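Local structure of galactose-binding like protein (Bacteroides thetaiotaomicron, 7M1A) at residues D53-F58 with N164-C169. The protein is a calcium-containing SusE-like protein, represented here by its galactose-binding-like domain, and probably takes part in carbohydrate recognition, with a potential degradative role suggested for its family. Residues are numbered along the deposited sequence; the frame is centred on the assembly and turned at random.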
ATOM      1  N   ASP A  53      17.911   3.439 -11.413  1.00 13.61           N
ATOM      2  CA  ASP A  53      19.112   2.618 -11.610  1.00 14.85           C
ATOM      3  C   ASP A  53      18.844   1.334 -12.413  1.00 15.11           C
ATOM      4  O   ASP A  53      19.778   0.683 -12.908  1.00 21.09           O
ATOM      5  CB  ASP A  53      19.792   2.190 -10.285  1.00 20.50           C
ATOM      6  CG  ASP A  53      20.509   3.323  -9.616  1.00 32.42           C
ATOM      7  OD1 ASP A  53      20.709   4.392 -10.269  1.00 37.25           O
ATOM      8  OD2 ASP A  53      20.903   3.121  -8.450  1.00 46.39           O
ATOM      9  N   GLY A  54      17.590   0.944 -12.475  1.00 14.27           N
ATOM     10  CA  GLY A  54      17.182  -0.293 -13.099  1.00 11.56           C
ATOM     11  C   GLY A  54      15.671  -0.322 -13.257  1.00  9.96           C
ATOM     12  O   GLY A  54      14.971   0.561 -12.785  1.00 11.11           O
ATOM     13  N   PRO A  55      15.160  -1.398 -13.899  1.00  9.46           N
ATOM     14  CA  PRO A  55      13.719  -1.595 -14.139  1.00  7.67           C
ATOM     15  C   PRO A  55      12.893  -1.294 -12.892  1.00  8.52           C
ATOM     16  O   PRO A  55      13.214  -1.759 -11.772  1.00 10.55           O
ATOM     17  CB  PRO A  55      13.656  -3.080 -14.510  1.00 10.55           C
ATOM     18  CG  PRO A  55      14.973  -3.344 -15.266  1.00 11.56           C
ATOM     19  CD  PRO A  55      15.986  -2.484 -14.472  1.00 11.80           C
ATOM     20  N   ALA A  56      11.758  -0.604 -13.064  1.00  7.94           N
ATOM     21  CA  ALA A  56      10.869  -0.395 -11.926  1.00  8.60           C
ATOM     22  C   ALA A  56      10.275  -1.748 -11.565  1.00  7.10           C
ATOM     23  O   ALA A  56       9.931  -2.553 -12.409  1.00  8.98           O
ATOM     24  CB  ALA A  56       9.732   0.529 -12.266  1.00  9.53           C
ATOM     25  N   VAL A  57      10.105  -1.976 -10.248  1.00  7.96           N
ATOM     26  CA  VAL A  57       9.542  -3.226  -9.735  1.00  7.07           C
ATOM     27  C   VAL A  57       8.466  -2.884  -8.699  1.00  6.58           C
ATOM     28  O   VAL A  57       8.735  -2.112  -7.816  1.00  8.27           O
ATOM     29  CB  VAL A  57      10.645  -4.152  -9.153  1.00  9.18           C
ATOM     30  CG1 VAL A  57      10.061  -5.368  -8.444  1.00 11.97           C
ATOM     31  CG2 VAL A  57      11.688  -4.502 -10.172  1.00 11.76           C
ATOM     32  N   PHE A  58       7.313  -3.575  -8.756  1.00  6.77           N
ATOM     33  CA  PHE A  58       6.400  -3.447  -7.614  1.00  5.90           C
ATOM     34  C   PHE A  58       5.702  -4.806  -7.447  1.00  5.26           C
ATOM     35  O   PHE A  58       5.787  -5.706  -8.299  1.00  6.37           O
ATOM     36  CB  PHE A  58       5.425  -2.270  -7.823  1.00  7.10           C
ATOM     37  CG  PHE A  58       4.479  -2.431  -8.968  1.00  6.79           C
ATOM     38  CD1 PHE A  58       3.299  -3.156  -8.872  1.00  7.60           C
ATOM     39  CD2 PHE A  58       4.843  -1.926 -10.229  1.00  7.92           C
ATOM     40  CE1 PHE A  58       2.451  -3.350  -9.956  1.00  8.00           C
ATOM     41  CE2 PHE A  58       4.010  -2.125 -11.332  1.00  8.71           C
ATOM     42  CZ  PHE A  58       2.835  -2.875 -11.230  1.00  8.57           C
ATOM     43  N   ASN A 164      11.588   5.132 -23.351  1.00 12.02           N
ATOM     44  CA  ASN A 164      12.931   4.550 -23.314  1.00 11.91           C
ATOM     45  C   ASN A 164      13.580   4.648 -21.918  1.00 13.05           C
ATOM     46  O   ASN A 164      14.818   4.658 -21.783  1.00 12.90           O
ATOM     47  CB  ASN A 164      13.874   5.115 -24.394  1.00 13.77           C
ATOM     48  CG  ASN A 164      15.062   4.203 -24.618  1.00 17.69           C
ATOM     49  OD1 ASN A 164      14.932   2.980 -24.529  1.00 22.75           O
ATOM     50  ND2 ASN A 164      16.214   4.775 -24.946  1.00 29.33           N
ATOM     51  N   ASN A 165      12.767   4.561 -20.862  1.00 11.04           N
ATOM     52  CA  ASN A 165      13.341   4.479 -19.525  1.00  9.37           C
ATOM     53  C   ASN A 165      12.595   3.424 -18.685  1.00  9.34           C
ATOM     54  O   ASN A 165      11.808   2.616 -19.184  1.00 10.40           O
ATOM     55  CB  ASN A 165      13.542   5.852 -18.856  1.00  9.76           C
ATOM     56  CG  ASN A 165      12.219   6.561 -18.550  1.00 10.46           C
ATOM     57  OD1 ASN A 165      11.448   6.140 -17.693  1.00 11.42           O
ATOM     58  ND2 ASN A 165      11.922   7.678 -19.235  1.00 12.83           N
ATOM     59  N   TYR A 166      12.898   3.408 -17.374  1.00  9.20           N
ATOM     60  CA  TYR A 166      12.501   2.294 -16.508  1.00  8.23           C
ATOM     61  C   TYR A 166      11.180   2.586 -15.764  1.00  7.88           C
ATOM     62  O   TYR A 166      10.680   1.679 -15.106  1.00  9.44           O
ATOM     63  CB  TYR A 166      13.587   1.991 -15.462  1.00  8.89           C
ATOM     64  CG  TYR A 166      14.852   1.395 -16.002  1.00  8.84           C
ATOM     65  CD1 TYR A 166      14.850   0.334 -16.896  1.00 10.02           C
ATOM     66  CD2 TYR A 166      16.072   2.015 -15.750  1.00 10.93           C
ATOM     67  CE1 TYR A 166      16.046  -0.226 -17.398  1.00 12.43           C
ATOM     68  CE2 TYR A 166      17.259   1.493 -16.258  1.00 15.80           C
ATOM     69  CZ  TYR A 166      17.244   0.391 -17.108  1.00 14.42           C
ATOM     70  OH  TYR A 166      18.410  -0.145 -17.586  1.00 20.57           O
ATOM     71  N   ASN A 167      10.639   3.830 -15.848  1.00  8.31           N
ATOM     72  CA  ASN A 167       9.395   4.168 -15.170  1.00  8.51           C
ATOM     73  C   ASN A 167       8.229   3.367 -15.730  1.00  7.72           C
ATOM     74  O   ASN A 167       8.262   2.877 -16.840  1.00  7.91           O
ATOM     75  CB  ASN A 167       9.210   5.695 -15.182  1.00  8.39           C
ATOM     76  CG  ASN A 167      10.190   6.338 -14.231  1.00  7.29           C
ATOM     77  OD1 ASN A 167      10.055   6.185 -12.999  1.00  8.68           O
ATOM     78  ND2 ASN A 167      11.159   7.075 -14.752  1.00  8.66           N
ATOM     79  N   ILE A 168       7.143   3.343 -14.964  1.00  7.00           N
ATOM     80  CA  ILE A 168       5.929   2.736 -15.480  1.00  7.09           C
ATOM     81  C   ILE A 168       4.690   3.478 -14.967  1.00  6.34           C
ATOM     82  O   ILE A 168       4.599   3.866 -13.797  1.00  7.89           O
ATOM     83  CB  ILE A 168       5.857   1.209 -15.155  1.00  6.88           C
ATOM     84  CG1 ILE A 168       4.639   0.523 -15.788  1.00  8.01           C
ATOM     85  CG2 ILE A 168       5.922   0.986 -13.635  1.00  8.84           C
ATOM     86  CD1 ILE A 168       4.660  -0.976 -15.687  1.00  8.66           C
ATOM     87  N   CYS A 169       3.667   3.621 -15.838  1.00  7.03           N
ATOM     88  CA  CYS A 169       2.337   4.036 -15.401  1.00  7.01           C
ATOM     89  C   CYS A 169       1.323   3.225 -16.249  1.00  6.92           C
ATOM     90  O   CYS A 169       1.559   2.942 -17.423  1.00  7.26           O
ATOM     91  CB  CYS A 169       2.137   5.546 -15.598  1.00  9.18           C
ATOM     92  SG  CYS A 169       2.255   6.177 -17.291  1.00  9.49           S
TER
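I168 presents its CG2 methyl to A56 CB at 4.1 Å and to the edge of the F58 ring, where CE2 is the nearest atom, at the loop end of a galactose-binding-like beta sandwich; all three residues are buried. The contact ties the chain entering strand 56-66, in one sheet, to the loop 164-168 that leads into strand 169-176 of the other. C158 and I156 of strand 151-158 add to this apolar patch from the side of I168 and F58 respectively, and L45 also packs on F58. Farther out, the Y166 ring lies against the G54-P55 backbone. G54 CA sits over one face, 3.8 Å from the Y166 ring centroid, and P55 CD lies over the same face, both as CH-pi contacts; the peptide between them covers that face too, with G54 C and P55 N set toward the rim. Y166 CG stands anti to its own carbonyl carbon (chi1 -70°), on the side of G54, whose carbonyl O lies 3.3 Å from it. An alanine in place of Y166 would probably leave the G54-P55 peptide without its aromatic cover and open a gap beside the proline ring. A56 N donates to Y166 O over 3.2 Å, a bent bond (N-H...O 144°) whose donor is tilted from the carbonyl plane. At the polar edge, N167 holds the loop to T47 and G50 through its side-chain amide, and N165 closes an Asx turn: its OD1 accepts N167 N at 3.1 Å in the carbonyl plane, and N167 ND2 from above that plane.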